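Local coordinates for protein ribonuclease J (Methanolobus psychrophilus R15, PDB 5HAB) that probably degrades RNA as a metal-dependent exoribonuclease of the beta-CASP branch of the metallo-beta-lactamase superfamily, at residues B[98-103]-B[120-125]; B[165-170]-B[182-187]. The protein carries 1 engineered substitution. All coordinates share one frame; numbering follows the deposited sequence.

Interaction 1. Residues B[98-103]-B[120-125]; sequences RAIVCT and YAAPII
I100 and I124 pair side by side in two neighbouring parallel strands of the metallo-beta-lactamase fold, 96-102 and 124-126. Short helices lie between the two strands, which makes this a beta-alpha-beta crossover. CB of I100 packs on CG1 of I124 at 4.1 Å. With CG1 of I124 beside the backbone N (chi1 -63°), its CG2 falls anti to that N and meets SG of C102. On the same face, CD1 of I100 reaches back to CB of Y120, and its CG1 approaches the methyl of A122. That methyl also sits against the backbone of R98 and A99. The phenol end of Y120 is held elsewhere, by D87.

V101 and I125 point to the other face. There CD1 of I125 runs back along the strand and touches CB of A99 at 3.7 Å, while CG2 of V101 lies near CB of I125.

The strands are joined by three backbone hydrogen bonds. I100 uses both its groups: its N gives to P123 O, and its O accepts from I125 N at 2.7 Å. C102 N then gives to I125 O.

At the start of the contact the guanidinium of R98 forms a salt bridge with D49 through NE. A water accepts from R98 NH1 at 2.9 Å and donates to A121 O at the same distance.

Interaction 2. Residues B[165-170]-B[182-187]; sequences ITIEFI and VAIHTP
H185 and E168 meet on one face of an antiparallel beta hairpin, strands 166-172 and 179-186. H185 NE2 donates to E168 OE1 at 2.5 Å, a His-carboxylate hydrogen bond. The oxygen lies at the edge of the imidazole, 10° out of the ring plane, and it is approached nearly along its C-O axis. Carboxylate and ring are almost coplanar, with planes 18° apart. E168 gets there with an extended chain: CG is anti to the backbone N (chi1 175°), and CB also sits in the plane of the imidazole at its edge. On the same face, OG1 of T166 comes close to CB of H185, at 3.1 Å, and meets the ring obliquely.

The backbone sets the two residues in place. T166 and H185 form a hydrogen-bonded pair, with each N giving to the other's O. E168 and A183 form the next such pair, and both of its bonds measure 2.9 Å.

The opposite face is apolar. I167 CG2 touches V182 CG2 at 3.8 Å. The same V182 methyl lies at the edge of the F169 ring, near its plane. I165 and I184 lie side by side, pointing the same way, and meet through their CG2 methyls. This face packs on strand 49-53, where I51 touches both I167 and I184.

Helix 211-220 covers the E168 and H185 face. Its L217 touches A183 and H185, and R213 makes a salt bridge with E168 OE2. The carboxylate therefore has a partner on each oxygen. The nearby arginine would tend to keep E168 ionised, and the nearly coplanar bond from H185 NE2 would restrict rotation of the imidazole.

In the fold
Interactions 1 and 2 belong to the two facing sheets of the metallo-beta-lactamase fold, and their centres lie 13 Å apart. They meet in the apolar layer between the sheets. V101 CG1 touches F169 CE1 at 3.7 Å, and V101 CG2 touches I167 CD1 at 3.8 Å. I125 CD1 reaches I167 CD1, at 4.0 Å. Just past strand 96-102, T103 CG2 packs on V182 CG1. T103 leads into the HxHxDH motif, here with one engineered alanine, that binds the catalytic metals in relatives, so interaction 1 probably lies closer to the active site. The bound RNA comes no nearer than about 10 Å to interaction 1 and about 16 Å to interaction 2 (nearest atoms). Both lie in the domain core.

Interaction 1. Residues B[98-103]-B[120-125]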
ATOM      1  N   ARG B  98       7.765 -27.090 -36.223  1.00 32.01           N
ATOM      2  CA  ARG B  98       8.721 -26.908 -37.304  1.00 29.33           C
ATOM      3  C   ARG B  98       9.866 -25.972 -36.937  1.00 47.57           C
ATOM      4  O   ARG B  98      10.923 -26.012 -37.568  1.00 41.63           O
ATOM      5  CB  ARG B  98       8.003 -26.377 -38.549  1.00 31.90           C
ATOM      6  CG  ARG B  98       6.933 -27.309 -39.105  1.00 35.31           C
ATOM      7  CD  ARG B  98       7.532 -28.626 -39.588  1.00 49.28           C
ATOM      8  NE  ARG B  98       6.513 -29.585 -40.013  1.00 65.96           N
ATOM      9  CZ  ARG B  98       6.749 -30.875 -40.246  1.00 79.00           C
ATOM     10  NH1 ARG B  98       7.972 -31.369 -40.095  1.00 56.87           N
ATOM     11  NH2 ARG B  98       5.761 -31.675 -40.628  1.00 62.42           N
ATOM     12  N   ALA B  99       9.661 -25.133 -35.924  1.00 40.45           N
ATOM     13  CA  ALA B  99      10.700 -24.198 -35.497  1.00 26.80           C
ATOM     14  C   ALA B  99      10.451 -23.678 -34.088  1.00 45.55           C
ATOM     15  O   ALA B  99       9.320 -23.662 -33.610  1.00 35.43           O
ATOM     16  CB  ALA B  99      10.806 -23.031 -36.473  1.00 32.51           C
ATOM     17  N   ILE B 100      11.525 -23.256 -33.432  1.00 40.95           N
ATOM     18  CA  ILE B 100      11.449 -22.639 -32.116  1.00 40.54           C
ATOM     19  C   ILE B 100      12.060 -21.242 -32.176  1.00 41.70           C
ATOM     20  O   ILE B 100      13.263 -21.098 -32.368  1.00 40.06           O
ATOM     21  CB  ILE B 100      12.156 -23.502 -31.069  1.00 38.95           C
ATOM     22  CG1 ILE B 100      11.480 -24.872 -30.975  1.00 38.51           C
ATOM     23  CG2 ILE B 100      12.174 -22.801 -29.722  1.00 34.40           C
ATOM     24  CD1 ILE B 100      12.128 -25.803 -29.971  1.00 27.72           C
ATOM     25  N   VAL B 101      11.236 -20.209 -32.032  1.00 34.92           N
ATOM     26  CA  VAL B 101      11.754 -18.842 -32.054  1.00 37.08           C
ATOM     27  C   VAL B 101      12.013 -18.344 -30.637  1.00 40.14           C
ATOM     28  O   VAL B 101      11.199 -18.546 -29.737  1.00 36.83           O
ATOM     29  CB  VAL B 101      10.802 -17.887 -32.795  1.00 30.76           C
ATOM     30  CG1 VAL B 101      11.328 -16.456 -32.730  1.00 35.92           C
ATOM     31  CG2 VAL B 101      10.644 -18.311 -34.244  1.00 34.30           C
ATOM     32  N   CYS B 102      13.174 -17.724 -30.442  1.00 43.48           N
ATOM     33  CA  CYS B 102      13.480 -17.034 -29.197  1.00 35.14           C
ATOM     34  C   CYS B 102      13.662 -15.553 -29.484  1.00 45.60           C
ATOM     35  O   CYS B 102      14.614 -15.158 -30.159  1.00 35.35           O
ATOM     36  CB  CYS B 102      14.727 -17.610 -28.544  1.00 32.34           C
ATOM     37  SG  CYS B 102      14.494 -19.266 -27.887  1.00 39.41           S
ATOM     38  N   THR B 103      12.753 -14.732 -28.964  1.00 34.53           N
ATOM     39  CA  THR B 103      12.732 -13.319 -29.323  1.00 32.96           C
ATOM     40  C   THR B 103      13.841 -12.536 -28.626  1.00 21.96           C
ATOM     41  O   THR B 103      14.196 -11.445 -29.069  1.00 32.57           O
ATOM     42  CB  THR B 103      11.376 -12.675 -28.991  1.00 44.04           C
ATOM     43  OG1 THR B 103      10.981 -13.058 -27.670  1.00 36.18           O
ATOM     44  CG2 THR B 103      10.314 -13.125 -29.986  1.00 29.44           C
ATOM     45  N   TYR B 120      11.927 -31.571 -29.364  1.00 53.95           N
ATOM     46  CA  TYR B 120      11.300 -31.196 -30.626  1.00 44.16           C
ATOM     47  C   TYR B 120      12.293 -31.319 -31.774  1.00 51.38           C
ATOM     48  O   TYR B 120      13.461 -30.953 -31.640  1.00 44.85           O
ATOM     49  CB  TYR B 120      10.734 -29.773 -30.553  1.00 48.32           C
ATOM     50  CG  TYR B 120       9.662 -29.613 -29.503  1.00 45.05           C
ATOM     51  CD1 TYR B 120       8.332 -29.900 -29.788  1.00 41.70           C
ATOM     52  CD2 TYR B 120       9.982 -29.200 -28.217  1.00 43.09           C
ATOM     53  CE1 TYR B 120       7.349 -29.764 -28.825  1.00 37.01           C
ATOM     54  CE2 TYR B 120       9.009 -29.065 -27.247  1.00 39.28           C
ATOM     55  CZ  TYR B 120       7.696 -29.346 -27.554  1.00 43.70           C
ATOM     56  OH  TYR B 120       6.734 -29.207 -26.582  1.00 43.94           O
ATOM     57  N   ALA B 121      11.818 -31.851 -32.896  1.00 62.09           N
ATOM     58  CA  ALA B 121      12.632 -31.984 -34.097  1.00 61.59           C
ATOM     59  C   ALA B 121      12.571 -30.694 -34.906  1.00 63.79           C
ATOM     60  O   ALA B 121      11.988 -30.644 -35.992  1.00 48.73           O
ATOM     61  CB  ALA B 121      12.168 -33.168 -34.929  1.00 65.58           C
ATOM     62  N   ALA B 122      13.165 -29.642 -34.352  1.00 61.52           N
ATOM     63  CA  ALA B 122      13.082 -28.315 -34.945  1.00 46.06           C
ATOM     64  C   ALA B 122      14.321 -27.493 -34.604  1.00 33.56           C
ATOM     65  O   ALA B 122      14.912 -27.669 -33.539  1.00 37.23           O
ATOM     66  CB  ALA B 122      11.813 -27.600 -34.471  1.00 40.30           C
ATOM     67  N   PRO B 123      14.739 -26.616 -35.525  1.00 38.10           N
ATOM     68  CA  PRO B 123      15.827 -25.673 -35.254  1.00 42.90           C
ATOM     69  C   PRO B 123      15.362 -24.521 -34.364  1.00 55.14           C
ATOM     70  O   PRO B 123      14.170 -24.216 -34.327  1.00 41.67           O
ATOM     71  CB  PRO B 123      16.193 -25.163 -36.643  1.00 37.58           C
ATOM     72  CG  PRO B 123      14.899 -25.194 -37.370  1.00 29.09           C
ATOM     73  CD  PRO B 123      14.155 -26.403 -36.860  1.00 32.94           C
ATOM     74  N   ILE B 124      16.297 -23.884 -33.670  1.00 50.78           N
ATOM     75  CA  ILE B 124      15.996 -22.702 -32.875  1.00 34.58           C
ATOM     76  C   ILE B 124      16.383 -21.465 -33.669  1.00 51.75           C
ATOM     77  O   ILE B 124      17.520 -21.346 -34.103  1.00 56.20           O
ATOM     78  CB  ILE B 124      16.728 -22.746 -31.530  1.00 42.96           C
ATOM     79  CG1 ILE B 124      16.242 -23.938 -30.704  1.00 27.23           C
ATOM     80  CG2 ILE B 124      16.525 -21.442 -30.778  1.00 44.57           C
ATOM     81  CD1 ILE B 124      17.035 -24.168 -29.441  1.00 29.76           C
ATOM     82  N   ILE B 125      15.447 -20.545 -33.868  1.00 36.07           N
ATOM     83  CA  ILE B 125      15.731 -19.358 -34.663  1.00 41.94           C
ATOM     84  C   ILE B 125      15.822 -18.148 -33.743  1.00 60.45           C
ATOM     85  O   ILE B 125      14.943 -17.929 -32.904  1.00 39.31           O
ATOM     86  CB  ILE B 125      14.672 -19.135 -35.747  1.00 39.48           C
ATOM     87  CG1 ILE B 125      14.472 -20.405 -36.575  1.00 50.62           C
ATOM     88  CG2 ILE B 125      15.067 -17.965 -36.638  1.00 43.82           C
ATOM     89  CD1 ILE B 125      13.232 -20.369 -37.446  1.00 50.43           C
TER
HETATM   90  O   HOH W   1      10.149 -30.802 -38.187  1.00 47.03           O

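Interaction 2. Residues B[165-170]-B[182-187]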
ATOM      1  N   ILE B 165       4.495 -20.785 -44.729  1.00 51.22           N
ATOM      2  CA  ILE B 165       4.891 -20.123 -43.494  1.00 40.37           C
ATOM      3  C   ILE B 165       6.239 -19.435 -43.647  1.00 46.09           C
ATOM      4  O   ILE B 165       7.230 -20.084 -43.986  1.00 50.31           O
ATOM      5  CB  ILE B 165       4.949 -21.129 -42.324  1.00 43.80           C
ATOM      6  CG1 ILE B 165       3.573 -21.737 -42.060  1.00 40.48           C
ATOM      7  CG2 ILE B 165       5.519 -20.473 -41.076  1.00 41.21           C
ATOM      8  CD1 ILE B 165       3.589 -22.788 -40.988  1.00 34.57           C
ATOM      9  N   THR B 166       6.285 -18.127 -43.399  1.00 50.85           N
ATOM     10  CA  THR B 166       7.586 -17.450 -43.306  1.00 47.96           C
ATOM     11  C   THR B 166       7.699 -16.694 -41.987  1.00 52.51           C
ATOM     12  O   THR B 166       6.700 -16.241 -41.442  1.00 46.04           O
ATOM     13  CB  THR B 166       7.837 -16.463 -44.468  1.00 52.84           C
ATOM     14  OG1 THR B 166       6.936 -15.354 -44.362  1.00 58.45           O
ATOM     15  CG2 THR B 166       7.656 -17.144 -45.816  1.00 42.13           C
ATOM     16  N   ILE B 167       8.918 -16.548 -41.482  1.00 51.72           N
ATOM     17  CA  ILE B 167       9.140 -15.843 -40.230  1.00 36.17           C
ATOM     18  C   ILE B 167       9.960 -14.576 -40.447  1.00 47.22           C
ATOM     19  O   ILE B 167      11.083 -14.627 -40.944  1.00 49.68           O
ATOM     20  CB  ILE B 167       9.831 -16.768 -39.215  1.00 41.75           C
ATOM     21  CG1 ILE B 167       8.871 -17.868 -38.758  1.00 38.16           C
ATOM     22  CG2 ILE B 167      10.361 -15.977 -38.032  1.00 37.73           C
ATOM     23  CD1 ILE B 167       9.517 -18.895 -37.853  1.00 41.89           C
ATOM     24  N   GLU B 168       9.392 -13.446 -40.033  1.00 42.81           N
ATOM     25  CA  GLU B 168      10.041 -12.142 -40.129  1.00 35.30           C
ATOM     26  C   GLU B 168      10.400 -11.605 -38.742  1.00 50.98           C
ATOM     27  O   GLU B 168       9.582 -11.651 -37.827  1.00 46.55           O
ATOM     28  CB  GLU B 168       9.126 -11.153 -40.861  1.00 41.17           C
ATOM     29  CG  GLU B 168       9.641  -9.721 -40.925  1.00 39.46           C
ATOM     30  CD  GLU B 168       8.668  -8.791 -41.630  1.00 46.65           C
ATOM     31  OE1 GLU B 168       7.604  -9.271 -42.072  1.00 45.15           O
ATOM     32  OE2 GLU B 168       8.974  -7.586 -41.762  1.00 44.98           O
ATOM     33  N   PHE B 169      11.625 -11.111 -38.586  1.00 41.19           N
ATOM     34  CA  PHE B 169      12.020 -10.421 -37.361  1.00 37.00           C
ATOM     35  C   PHE B 169      11.911  -8.907 -37.549  1.00 53.98           C
ATOM     36  O   PHE B 169      12.321  -8.375 -38.583  1.00 47.34           O
ATOM     37  CB  PHE B 169      13.448 -10.795 -36.951  1.00 34.30           C
ATOM     38  CG  PHE B 169      13.560 -12.116 -36.233  1.00 35.44           C
ATOM     39  CD1 PHE B 169      12.455 -12.931 -36.060  1.00 34.58           C
ATOM     40  CD2 PHE B 169      14.777 -12.532 -35.713  1.00 34.54           C
ATOM     41  CE1 PHE B 169      12.564 -14.145 -35.394  1.00 30.05           C
ATOM     42  CE2 PHE B 169      14.891 -13.743 -35.046  1.00 35.92           C
ATOM     43  CZ  PHE B 169      13.784 -14.549 -34.886  1.00 36.02           C
ATOM     44  N   ILE B 170      11.352  -8.221 -36.556  1.00 49.75           N
ATOM     45  CA  ILE B 170      11.297  -6.758 -36.564  1.00 38.78           C
ATOM     46  C   ILE B 170      12.003  -6.255 -35.318  1.00 44.42           C
ATOM     47  O   ILE B 170      11.724  -6.729 -34.228  1.00 52.31           O
ATOM     48  CB  ILE B 170       9.851  -6.248 -36.618  1.00 43.42           C
ATOM     49  CG1 ILE B 170       9.122  -6.849 -37.816  1.00 44.57           C
ATOM     50  CG2 ILE B 170       9.814  -4.728 -36.667  1.00 45.73           C
ATOM     51  CD1 ILE B 170       7.640  -6.874 -37.650  1.00 53.75           C
ATOM     52  N   VAL B 182       8.164 -10.876 -33.616  1.00 40.45           N
ATOM     53  CA  VAL B 182       8.193 -11.873 -34.681  1.00 46.40           C
ATOM     54  C   VAL B 182       6.851 -11.906 -35.401  1.00 43.14           C
ATOM     55  O   VAL B 182       5.797 -11.971 -34.774  1.00 42.81           O
ATOM     56  CB  VAL B 182       8.596 -13.276 -34.144  1.00 44.37           C
ATOM     57  CG1 VAL B 182       7.809 -13.638 -32.908  1.00 44.29           C
ATOM     58  CG2 VAL B 182       8.401 -14.337 -35.218  1.00 37.14           C
ATOM     59  N   ALA B 183       6.909 -11.811 -36.728  1.00 44.91           N
ATOM     60  CA  ALA B 183       5.726 -11.916 -37.574  1.00 31.66           C
ATOM     61  C   ALA B 183       5.739 -13.233 -38.345  1.00 46.68           C
ATOM     62  O   ALA B 183       6.665 -13.516 -39.105  1.00 41.20           O
ATOM     63  CB  ALA B 183       5.640 -10.739 -38.537  1.00 34.54           C
ATOM     64  N   ILE B 184       4.713 -14.042 -38.124  1.00 38.80           N
ATOM     65  CA  ILE B 184       4.531 -15.292 -38.838  1.00 34.62           C
ATOM     66  C   ILE B 184       3.581 -15.054 -40.005  1.00 44.15           C
ATOM     67  O   ILE B 184       2.380 -14.875 -39.819  1.00 40.10           O
ATOM     68  CB  ILE B 184       4.021 -16.394 -37.900  1.00 37.26           C
ATOM     69  CG1 ILE B 184       5.042 -16.640 -36.790  1.00 26.74           C
ATOM     70  CG2 ILE B 184       3.739 -17.675 -38.671  1.00 42.43           C
ATOM     71  CD1 ILE B 184       4.589 -17.619 -35.755  1.00 31.79           C
ATOM     72  N   HIS B 185       4.129 -15.037 -41.213  1.00 51.12           N
ATOM     73  CA  HIS B 185       3.326 -14.827 -42.408  1.00 47.35           C
ATOM     74  C   HIS B 185       2.733 -16.144 -42.890  1.00 44.96           C
ATOM     75  O   HIS B 185       3.450 -17.144 -43.083  1.00 53.65           O
ATOM     76  CB  HIS B 185       4.154 -14.175 -43.515  1.00 39.93           C
ATOM     77  CG  HIS B 185       4.717 -12.839 -43.141  1.00 38.49           C
ATOM     78  ND1 HIS B 185       4.008 -11.666 -43.289  1.00 46.53           N
ATOM     79  CD2 HIS B 185       5.919 -12.489 -42.627  1.00 38.21           C
ATOM     80  CE1 HIS B 185       4.749 -10.652 -42.884  1.00 52.95           C
ATOM     81  NE2 HIS B 185       5.914 -11.123 -42.479  1.00 39.67           N
ATOM     82  N   THR B 186       1.414 -16.110 -43.070  1.00 42.79           N
ATOM     83  CA  THR B 186       0.606 -17.232 -43.527  1.00 42.20           C
ATOM     84  C   THR B 186      -0.141 -16.796 -44.782  1.00 44.25           C
ATOM     85  O   THR B 186      -0.252 -15.594 -45.041  1.00 48.83           O
ATOM     86  CB  THR B 186      -0.422 -17.678 -42.458  1.00 40.77           C
ATOM     87  OG1 THR B 186      -1.559 -16.805 -42.504  1.00 33.55           O
ATOM     88  CG2 THR B 186       0.187 -17.660 -41.064  1.00 37.85           C
ATOM     89  N   PRO B 187      -0.672 -17.759 -45.559  1.00 49.41           N
ATOM     90  CA  PRO B 187      -1.451 -17.387 -46.748  1.00 52.19           C
ATOM     91  C   PRO B 187      -2.660 -16.493 -46.460  1.00 42.96           C
ATOM     92  O   PRO B 187      -3.143 -15.833 -47.379  1.00 54.33           O
ATOM     93  CB  PRO B 187      -1.908 -18.743 -47.310  1.00 47.25           C
ATOM     94  CG  PRO B 187      -1.652 -19.743 -46.224  1.00 54.34           C
ATOM     95  CD  PRO B 187      -0.487 -19.218 -45.468  1.00 48.96           C
TER